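PDB 5ERE: extracellular ligand-binding receptor, which probably acts as an extracellular sensor, with 2-oxo-4-methylpentanoic acid (ketoleucine) bound in its periplasmic-binding-protein region and cytosine in its Cache-type sensor region. Local coordinates for residues 343-348 with 437-441; 364-369 with 392-396; 377-383 with 452-458. All coordinates share one frame; numbering follows the deposited sequence.

Overall arrangement
All three contacts belong to the Cache-type sensor region and share one antiparallel sheet, in which the strands run 390-394, 378-385, 449-457, 434-443. Contact 3 pairs the two middle strands; contact 1 sets helix 324-357 and contact 2 sets helix 362-374 against the two flanking strands, on the side of the sheet opposite the cytosine. Centres lie about 9 Å apart for contacts 1 and 3 and about 10 Å for contacts 2 and 3, and both pairs touch. Contacts 1 and 2, with centres about 14 Å apart, do not. Contacts 1 and 3 both supply pocket residues, whereas in contact 2 the side chain of Val393 stays about 6 Å from the cytosine.

Contact 1: 343-348 with 437-441; sequences MDRSVA and DLEHP. With CYT (6-aminopyrimidin-2(1H)-one), chain C.
Asp344 and His440 make the polar link between helix and strand: His440 NE2 donates to Asp344 OD1 over 2.6 Å, with an N-H...O angle of 154°. The oxygen lies in the plane of the imidazole, at its edge, whereas the donor reaches the carboxylate from above the carboxylate plane. In Asp344, CG stands anti to the backbone N (chi1 -165°), which brings OD1 to the edge of the imidazole. The backbone of the following turn lies over one ring face, with Ala348 N over the ring centre and Val347 C nearer the rim. Val347 CG1 touches His440 CD2 at 3.4 Å and Ala348 CB meets His440 CE1 at 3.5 Å, so the ring is gripped through its carbons as well as its nitrogen. Since Asp344 OD1 also bonds His551 NE2, two imidazoles converge on one oxygen, which would tend to keep the carboxylate ionised. With an alanine in place of His440, Asp344 would probably be left with His551 as its remaining imidazole partner and a gap would open beside Val347 and Ala348.

The apolar half centres on Leu438. Its CD2 rests 3.5 Å from Asp344 N and equally close to the selenomethionine methyl, Met343 CE, which a bend at chi3 (46°) turns back toward the strand. Alternation along the strand sends Asp437 and Glu439 to the other side, where Asp437 OD2 approaches cytosine C6 at 3.2 Å and Glu439 OE1 bonds Ser452 OG. The helix and strand axes pass 8.2 Å apart. Helix 324-357 thus packs on strand 434-443 and reaches neighbouring strand 449-457 through Met343 on Thr457 and Val347 on Val455, while helix 410-418 meets Glu439 and Pro441.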
loop_
_atom_site.group_PDB
_atom_site.type_symbol
_atom_site.label_atom_id
_atom_site.label_comp_id
_atom_site.label_asym_id
_atom_site.label_seq_id
_atom_site.Cartn_x
_atom_site.Cartn_y
_atom_site.Cartn_z
HETATM N N MSE A 343 -1.551 -0.614 -25.979
HETATM C CA MSE A 343 -1.064 -1.685 -26.823
HETATM C C MSE A 343 -1.811 -1.766 -28.116
HETATM O O MSE A 343 -1.217 -1.833 -29.193
HETATM C CB MSE A 343 -1.183 -3.053 -26.130
HETATM C CG MSE A 343 -0.133 -3.361 -25.128
HETATM SE SE MSE A 343 -0.662 -5.010 -24.136
HETATM C CE MSE A 343 -1.111 -5.911 -25.571
ATOM N N ASP A 344 -3.142 -1.779 -28.022
ATOM C CA ASP A 344 -3.976 -1.838 -29.217
ATOM C C ASP A 344 -3.645 -0.719 -30.234
ATOM O O ASP A 344 -3.489 -0.966 -31.441
ATOM C CB ASP A 344 -5.448 -1.759 -28.798
ATOM C CG ASP A 344 -6.378 -2.175 -29.889
ATOM O OD1 ASP A 344 -6.154 -3.248 -30.490
ATOM O OD2 ASP A 344 -7.337 -1.419 -30.135
ATOM N N ARG A 345 -3.537 0.509 -29.754
ATOM C CA ARG A 345 -3.138 1.615 -30.635
ATOM C C ARG A 345 -1.755 1.424 -31.273
ATOM O O ARG A 345 -1.537 1.743 -32.462
ATOM C CB ARG A 345 -3.125 2.921 -29.865
ATOM C CG ARG A 345 -4.398 3.699 -29.946
ATOM C CD ARG A 345 -4.164 5.098 -29.408
ATOM N NE ARG A 345 -4.303 5.146 -27.954
ATOM C CZ ARG A 345 -3.298 5.128 -27.078
ATOM N NH1 ARG A 345 -2.024 5.074 -27.476
ATOM N NH2 ARG A 345 -3.577 5.172 -25.778
ATOM N N SER A 346 -0.804 0.942 -30.490
ATOM C CA SER A 346 0.565 0.798 -31.014
ATOM C C SER A 346 0.600 -0.294 -32.068
ATOM O O SER A 346 1.277 -0.178 -33.067
ATOM C CB SER A 346 1.563 0.482 -29.902
ATOM O OG SER A 346 1.357 -0.848 -29.403
ATOM N N VAL A 347 -0.124 -1.379 -31.836
ATOM C CA VAL A 347 -0.154 -2.486 -32.787
ATOM C C VAL A 347 -0.938 -2.105 -34.036
ATOM O O VAL A 347 -0.590 -2.518 -35.133
ATOM C CB VAL A 347 -0.779 -3.786 -32.138
ATOM C CG1 VAL A 347 -0.872 -4.895 -33.127
ATOM C CG2 VAL A 347 0.078 -4.239 -30.985
ATOM N N ALA A 348 -2.008 -1.336 -33.877
ATOM C CA ALA A 348 -2.773 -0.881 -35.032
ATOM C C ALA A 348 -1.890 0.008 -35.909
ATOM O O ALA A 348 -1.874 -0.127 -37.129
ATOM C CB ALA A 348 -4.003 -0.135 -34.600
ATOM N N ASP A 437 -1.830 -12.710 -26.331
ATOM C CA ASP A 437 -1.417 -12.163 -27.625
ATOM C C ASP A 437 -2.436 -11.143 -28.155
ATOM O O ASP A 437 -3.631 -11.446 -28.224
ATOM C CB ASP A 437 -1.272 -13.334 -28.626
ATOM C CG ASP A 437 -0.758 -12.893 -30.009
ATOM O OD1 ASP A 437 -0.098 -11.850 -30.115
ATOM O OD2 ASP A 437 -1.009 -13.613 -30.998
ATOM N N LEU A 438 -1.988 -9.940 -28.510
ATOM C CA LEU A 438 -2.841 -8.969 -29.197
ATOM C C LEU A 438 -2.372 -8.843 -30.632
ATOM O O LEU A 438 -1.198 -8.508 -30.871
ATOM C CB LEU A 438 -2.801 -7.609 -28.482
ATOM C CG LEU A 438 -3.499 -6.406 -29.131
ATOM C CD1 LEU A 438 -4.936 -6.653 -29.428
ATOM C CD2 LEU A 438 -3.371 -5.223 -28.196
ATOM N N GLU A 439 -3.260 -9.134 -31.582
ATOM C CA GLU A 439 -2.899 -9.089 -33.011
ATOM C C GLU A 439 -3.784 -8.194 -33.850
ATOM O O GLU A 439 -4.999 -8.137 -33.660
ATOM C CB GLU A 439 -2.930 -10.478 -33.632
ATOM C CG GLU A 439 -2.052 -11.518 -32.929
ATOM C CD GLU A 439 -1.111 -12.303 -33.868
ATOM O OE1 GLU A 439 -0.977 -11.956 -35.068
ATOM O OE2 GLU A 439 -0.472 -13.273 -33.386
ATOM N N HIS A 440 -3.165 -7.488 -34.785
ATOM C CA HIS A 440 -3.912 -6.765 -35.807
ATOM C C HIS A 440 -3.569 -7.333 -37.173
ATOM O O HIS A 440 -2.409 -7.673 -37.439
ATOM C CB HIS A 440 -3.618 -5.264 -35.768
ATOM C CG HIS A 440 -4.317 -4.539 -34.664
ATOM N ND1 HIS A 440 -5.238 -3.541 -34.901
ATOM C CD2 HIS A 440 -4.247 -4.673 -33.321
ATOM C CE1 HIS A 440 -5.684 -3.076 -33.745
ATOM N NE2 HIS A 440 -5.101 -3.750 -32.774
ATOM N N PRO A 441 -4.575 -7.414 -38.052
ATOM C CA PRO A 441 -4.302 -7.820 -39.428
ATOM C C PRO A 441 -3.564 -6.743 -40.195
ATOM O O PRO A 441 -3.677 -5.541 -39.903
ATOM C CB PRO A 441 -5.700 -8.037 -40.017
ATOM C CG PRO A 441 -6.566 -7.078 -39.261
ATOM C CD PRO A 441 -5.995 -7.036 -37.865
HETATM N N3 CYT C . 3.820 -16.397 -29.920
HETATM C C4 CYT C . 3.718 -15.146 -30.369
HETATM N N1 CYT C . 1.614 -16.845 -30.700
HETATM C C2 CYT C . 2.788 -17.277 -30.067
HETATM O O2 CYT C . 2.850 -18.444 -29.620
HETATM N N4 CYT C . 4.792 -14.325 -30.200
HETATM C C5 CYT C . 2.524 -14.681 -31.022
HETATM C C6 CYT C . 1.509 -15.550 -31.165
#

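Contact 2: 364-369 with 392-396; sequences ASAILE and NVAPK
Ser365 OG gathers the hydrogen bonds of this contact. Asn392 ND2 donates to it at 2.9 Å (N-H...O 160°), with the oxygen almost exactly in the amide plane, and Lys396 NZ adds a weak bond of the same length. The hydroxyl is also bonded to Gly361 O, one turn earlier. Lys396 gets there by folding back, with bends at chi2 and chi4, and its NZ gives a further bond of 3.0 Å to Val393 O, so the ammonium reaches back to the end of the preceding strand while bonding the helix weakly.

Charge plays a looser part. Glu369 OE2 stays 4.3 Å from Lys396 NZ, beyond a salt bridge, but one water joins the two residues by donating to Glu369 OE2 and accepting from Lys396 N.

Van der Waals contacts complete the interface. Ala394 CB sits 3.7 Å from Leu368 CB and touches Glu369 CD at the same distance, the acid's chain being bent at chi2, while Leu368 CD1 packs on Asn392 CB at 3.8 Å.

With the helix and strand axes 7.4 Å apart and 35° from parallel, this is a helix laid on the antiparallel sheet of a PAS-like Cache domain, at strand 390-394.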
loop_
_atom_site.group_PDB
_atom_site.type_symbol
_atom_site.label_atom_id
_atom_site.label_comp_id
_atom_site.label_asym_id
_atom_site.label_seq_id
_atom_site.Cartn_x
_atom_site.Cartn_y
_atom_site.Cartn_z
ATOM N N ALA A 364 10.677 -4.281 -42.052
ATOM C CA ALA A 364 9.681 -4.872 -41.158
ATOM C C ALA A 364 10.262 -4.991 -39.745
ATOM O O ALA A 364 9.625 -4.611 -38.765
ATOM C CB ALA A 364 9.230 -6.226 -41.673
ATOM N N SER A 365 11.487 -5.495 -39.656
ATOM C CA SER A 365 12.172 -5.646 -38.386
ATOM C C SER A 365 12.239 -4.358 -37.586
ATOM O O SER A 365 12.131 -4.398 -36.361
ATOM C CB SER A 365 13.582 -6.179 -38.619
ATOM O OG SER A 365 13.518 -7.555 -38.961
ATOM N N ALA A 366 12.414 -3.224 -38.274
ATOM C CA ALA A 366 12.512 -1.916 -37.628
ATOM C C ALA A 366 11.192 -1.479 -36.997
ATOM O O ALA A 366 11.157 -0.843 -35.939
ATOM C CB ALA A 366 12.971 -0.850 -38.660
ATOM N N ILE A 367 10.107 -1.771 -37.697
ATOM C CA ILE A 367 8.770 -1.537 -37.171
ATOM C C ILE A 367 8.619 -2.371 -35.896
ATOM O O ILE A 367 8.217 -1.852 -34.849
ATOM C CB ILE A 367 7.729 -1.861 -38.247
ATOM C CG1 ILE A 367 7.851 -0.791 -39.356
ATOM C CG2 ILE A 367 6.316 -1.906 -37.681
ATOM C CD1 ILE A 367 7.161 -1.138 -40.675
ATOM N N LEU A 368 9.028 -3.630 -35.964
ATOM C CA LEU A 368 8.932 -4.538 -34.822
ATOM C C LEU A 368 9.779 -4.073 -33.646
ATOM O O LEU A 368 9.314 -4.080 -32.506
ATOM C CB LEU A 368 9.331 -5.967 -35.227
ATOM C CG LEU A 368 8.292 -6.776 -36.045
ATOM C CD1 LEU A 368 8.808 -8.172 -36.319
ATOM C CD2 LEU A 368 6.900 -6.852 -35.365
ATOM N N GLU A 369 11.011 -3.629 -33.916
ATOM C CA GLU A 369 11.891 -3.205 -32.856
ATOM C C GLU A 369 11.343 -2.024 -32.105
ATOM O O GLU A 369 11.524 -1.908 -30.901
ATOM C CB GLU A 369 13.272 -2.848 -33.439
ATOM C CG GLU A 369 14.009 -4.059 -33.920
ATOM C CD GLU A 369 14.638 -4.806 -32.804
ATOM O OE1 GLU A 369 14.550 -4.296 -31.677
ATOM O OE2 GLU A 369 15.277 -5.861 -33.044
ATOM N N ASN A 392 8.856 -13.111 -38.603
ATOM C CA ASN A 392 9.791 -12.126 -38.092
ATOM C C ASN A 392 9.495 -11.880 -36.608
ATOM O O ASN A 392 8.396 -12.168 -36.143
ATOM C CB ASN A 392 9.723 -10.832 -38.934
ATOM C CG ASN A 392 10.993 -9.977 -38.823
ATOM O OD1 ASN A 392 11.927 -10.336 -38.125
ATOM N ND2 ASN A 392 11.023 -8.843 -39.536
ATOM N N VAL A 393 10.490 -11.402 -35.862
ATOM C CA VAL A 393 10.355 -11.166 -34.427
ATOM C C VAL A 393 11.353 -10.130 -33.935
ATOM O O VAL A 393 12.477 -10.085 -34.410
ATOM C CB VAL A 393 10.565 -12.464 -33.613
ATOM C CG1 VAL A 393 11.980 -13.039 -33.832
ATOM C CG2 VAL A 393 10.306 -12.229 -32.112
ATOM N N ALA A 394 10.925 -9.315 -32.978
ATOM C CA ALA A 394 11.802 -8.518 -32.162
ATOM C C ALA A 394 11.416 -8.699 -30.703
ATOM O O ALA A 394 10.236 -8.746 -30.390
ATOM C CB ALA A 394 11.726 -7.033 -32.554
ATOM N N PRO A 395 12.394 -8.772 -29.789
ATOM C CA PRO A 395 13.857 -8.788 -29.946
ATOM C C PRO A 395 14.357 -9.948 -30.747
ATOM O O PRO A 395 13.752 -11.023 -30.719
ATOM C CB PRO A 395 14.353 -8.893 -28.516
ATOM C CG PRO A 395 13.302 -8.267 -27.736
ATOM C CD PRO A 395 12.043 -8.762 -28.370
ATOM N N LYS A 396 15.483 -9.754 -31.425
ATOM C CA LYS A 396 16.003 -10.791 -32.291
ATOM C C LYS A 396 16.528 -11.985 -31.500
ATOM O O LYS A 396 16.724 -13.052 -32.069
ATOM C CB LYS A 396 17.095 -10.214 -33.224
ATOM C CG LYS A 396 16.515 -9.441 -34.443
ATOM C CD LYS A 396 15.595 -10.342 -35.314
ATOM C CE LYS A 396 15.003 -9.664 -36.568
ATOM N NZ LYS A 396 14.177 -8.465 -36.290
HETATM O O HOH W 1 16.799 -7.152 -31.308
#

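Contact 3: 377-383 with 452-458; sequences YAYNCVT and SVSVLTQ. With CYT (6-aminopyrimidin-2(1H)-one), chain C.
Asn380 and Tyr379 both face Leu456, a classic beta bulge in the antiparallel pairing of strands 378-385 and 449-457, the middle of a PAS-like sensor sheet. Asn380, Val382, Ser454 and Leu456 turn one face of this pair toward the cytosine. Its amino N4 donates to a water at 2.8 Å, and that water donates in turn to Asn380 OD1 (3.0 Å) and Ser454 OG (2.8 Å), tying both strands to the ligand. Val382 CG1 and Leu456 CD2 make van der Waals contact with N4, and Val382 CG2 presses on Ser454 CB at 3.5 Å.

A second shell holds these groups. With CG lodged between the backbone N and the carbonyl carbon (chi1 66°), Asn380 keeps OD1 on the water while its ND2 bonds Glu431, which itself hydrogen-bonds the cytosine; Ser454 OG is bonded to Asp437. Beneath them the backbone sets the bulge: Leu456 O accepts from Tyr379 N at 2.7 Å, and Leu456 N donates to Asn380 O at 3.0 Å.

On the reverse face Cys381 SG packs on Val455 CG2 at 3.9 Å, with Cys381 backed by helix 362-374, while Val453 meets Ala351 and Leu354 of helix 324-357. Past the bulge the side chain of Gln458 bends at chi2, and its NE2 donates to Ala378 O at 2.9 Å (162° at the hydrogen), approaching from above the carbonyl plane.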
loop_
_atom_site.group_PDB
_atom_site.type_symbol
_atom_site.label_atom_id
_atom_site.label_comp_id
_atom_site.label_asym_id
_atom_site.label_seq_id
_atom_site.Cartn_x
_atom_site.Cartn_y
_atom_site.Cartn_z
ATOM N N TYR A 377 4.983 -3.788 -21.456
ATOM C CA TYR A 377 4.512 -5.110 -20.950
ATOM C C TYR A 377 4.637 -6.224 -21.976
ATOM O O TYR A 377 4.130 -7.332 -21.767
ATOM C CB TYR A 377 3.041 -5.019 -20.459
ATOM C CG TYR A 377 2.940 -4.120 -19.261
ATOM C CD1 TYR A 377 3.404 -4.541 -18.011
ATOM C CD2 TYR A 377 2.481 -2.806 -19.396
ATOM C CE1 TYR A 377 3.351 -3.706 -16.906
ATOM C CE2 TYR A 377 2.414 -1.962 -18.299
ATOM C CZ TYR A 377 2.837 -2.413 -17.063
ATOM O OH TYR A 377 2.776 -1.555 -15.999
ATOM N N ALA A 378 5.351 -5.945 -23.070
ATOM C CA ALA A 378 5.642 -6.960 -24.087
ATOM C C ALA A 378 6.780 -7.879 -23.680
ATOM O O ALA A 378 7.740 -7.477 -23.049
ATOM C CB ALA A 378 5.978 -6.301 -25.423
ATOM N N TYR A 379 6.640 -9.121 -24.099
ATOM C CA TYR A 379 7.687 -10.093 -24.065
ATOM C C TYR A 379 8.371 -10.104 -25.431
ATOM O O TYR A 379 9.588 -10.110 -25.514
ATOM C CB TYR A 379 7.103 -11.458 -23.735
ATOM C CG TYR A 379 8.134 -12.537 -23.669
ATOM C CD1 TYR A 379 8.870 -12.733 -22.517
ATOM C CD2 TYR A 379 8.378 -13.356 -24.754
ATOM C CE1 TYR A 379 9.797 -13.742 -22.426
ATOM C CE2 TYR A 379 9.325 -14.374 -24.676
ATOM C CZ TYR A 379 10.019 -14.561 -23.502
ATOM O OH TYR A 379 10.956 -15.551 -23.419
ATOM N N ASN A 380 7.573 -10.129 -26.503
ATOM C CA ASN A 380 8.110 -9.838 -27.829
ATOM C C ASN A 380 7.029 -9.461 -28.831
ATOM O O ASN A 380 5.841 -9.426 -28.506
ATOM C CB ASN A 380 8.958 -11.004 -28.370
ATOM C CG ASN A 380 8.167 -12.283 -28.642
ATOM O OD1 ASN A 380 6.975 -12.271 -28.877
ATOM N ND2 ASN A 380 8.874 -13.399 -28.657
ATOM N N CYS A 381 7.467 -9.185 -30.050
ATOM C CA CYS A 381 6.601 -8.805 -31.151
ATOM C C CYS A 381 6.956 -9.609 -32.382
ATOM O O CYS A 381 8.136 -9.802 -32.703
ATOM C CB CYS A 381 6.713 -7.294 -31.460
ATOM S SG CYS A 381 6.411 -6.179 -30.075
ATOM N N VAL A 382 5.934 -10.083 -33.078
ATOM C CA VAL A 382 6.142 -10.855 -34.283
ATOM C C VAL A 382 5.246 -10.412 -35.413
ATOM O O VAL A 382 4.206 -9.744 -35.214
ATOM C CB VAL A 382 5.911 -12.350 -34.053
ATOM C CG1 VAL A 382 6.826 -12.884 -32.977
ATOM C CG2 VAL A 382 4.443 -12.625 -33.700
ATOM N N THR A 383 5.651 -10.801 -36.612
ATOM C CA THR A 383 4.755 -10.799 -37.746
ATOM C C THR A 383 4.522 -12.241 -38.114
ATOM O O THR A 383 5.380 -13.093 -37.874
ATOM C CB THR A 383 5.303 -10.006 -38.944
ATOM O OG1 THR A 383 6.600 -10.491 -39.304
ATOM C CG2 THR A 383 5.362 -8.542 -38.586
ATOM N N SER A 452 -0.438 -10.758 -40.118
ATOM C CA SER A 452 -0.763 -10.044 -38.892
ATOM C C SER A 452 0.475 -9.659 -38.120
ATOM O O SER A 452 1.538 -10.249 -38.295
ATOM C CB SER A 452 -1.678 -10.898 -38.002
ATOM O OG SER A 452 -1.043 -12.134 -37.673
ATOM N N VAL A 453 0.299 -8.676 -37.243
ATOM C CA VAL A 453 1.344 -8.225 -36.358
ATOM C C VAL A 453 0.849 -8.343 -34.930
ATOM O O VAL A 453 -0.327 -8.057 -34.627
ATOM C CB VAL A 453 1.795 -6.772 -36.724
ATOM C CG1 VAL A 453 0.639 -5.784 -36.631
ATOM C CG2 VAL A 453 2.953 -6.315 -35.854
ATOM N N SER A 454 1.754 -8.807 -34.066
ATOM C CA SER A 454 1.458 -9.237 -32.681
ATOM C C SER A 454 2.302 -8.585 -31.569
ATOM O O SER A 454 3.491 -8.299 -31.760
ATOM C CB SER A 454 1.649 -10.746 -32.596
ATOM O OG SER A 454 1.857 -11.203 -31.264
ATOM N N VAL A 455 1.672 -8.309 -30.428
ATOM C CA VAL A 455 2.387 -8.105 -29.163
ATOM C C VAL A 455 1.970 -9.237 -28.255
ATOM O O VAL A 455 0.790 -9.405 -28.014
ATOM C CB VAL A 455 2.077 -6.760 -28.461
ATOM C CG1 VAL A 455 2.712 -6.699 -27.071
ATOM C CG2 VAL A 455 2.616 -5.586 -29.291
ATOM N N LEU A 456 2.956 -10.002 -27.791
ATOM C CA LEU A 456 2.764 -11.006 -26.767
ATOM C C LEU A 456 3.163 -10.413 -25.405
ATOM O O LEU A 456 4.266 -9.890 -25.233
ATOM C CB LEU A 456 3.596 -12.260 -27.109
ATOM C CG LEU A 456 3.795 -13.274 -25.991
ATOM C CD1 LEU A 456 2.485 -13.889 -25.573
ATOM C CD2 LEU A 456 4.795 -14.379 -26.429
ATOM N N THR A 457 2.268 -10.477 -24.426
ATOM C CA THR A 457 2.553 -9.875 -23.114
ATOM C C THR A 457 3.481 -10.786 -22.269
ATOM O O THR A 457 3.596 -11.961 -22.532
ATOM C CB THR A 457 1.259 -9.581 -22.325
ATOM O OG1 THR A 457 0.518 -10.790 -22.197
ATOM C CG2 THR A 457 0.395 -8.550 -23.035
ATOM N N GLN A 458 4.136 -10.196 -21.276
ATOM C CA GLN A 458 4.999 -10.881 -20.313
ATOM C C GLN A 458 4.245 -11.970 -19.557
ATOM O O GLN A 458 3.048 -11.835 -19.415
ATOM C CB GLN A 458 5.520 -9.877 -19.293
ATOM C CG GLN A 458 6.532 -8.849 -19.824
ATOM C CD GLN A 458 7.968 -9.366 -19.803
ATOM O OE1 GLN A 458 8.335 -10.171 -18.943
ATOM N NE2 GLN A 458 8.795 -8.892 -20.744
HETATM N N3 CYT C . 3.820 -16.397 -29.920
HETATM C C4 CYT C . 3.718 -15.146 -30.369
HETATM N N1 CYT C . 1.614 -16.845 -30.700
HETATM C C2 CYT C . 2.788 -17.277 -30.067
HETATM O O2 CYT C . 2.850 -18.444 -29.620
HETATM N N4 CYT C . 4.792 -14.325 -30.200
HETATM C C5 CYT C . 2.524 -14.681 -31.022
HETATM C C6 CYT C . 1.509 -15.550 -31.165
HETATM O O HOH W 2 4.488 -11.526 -30.434
#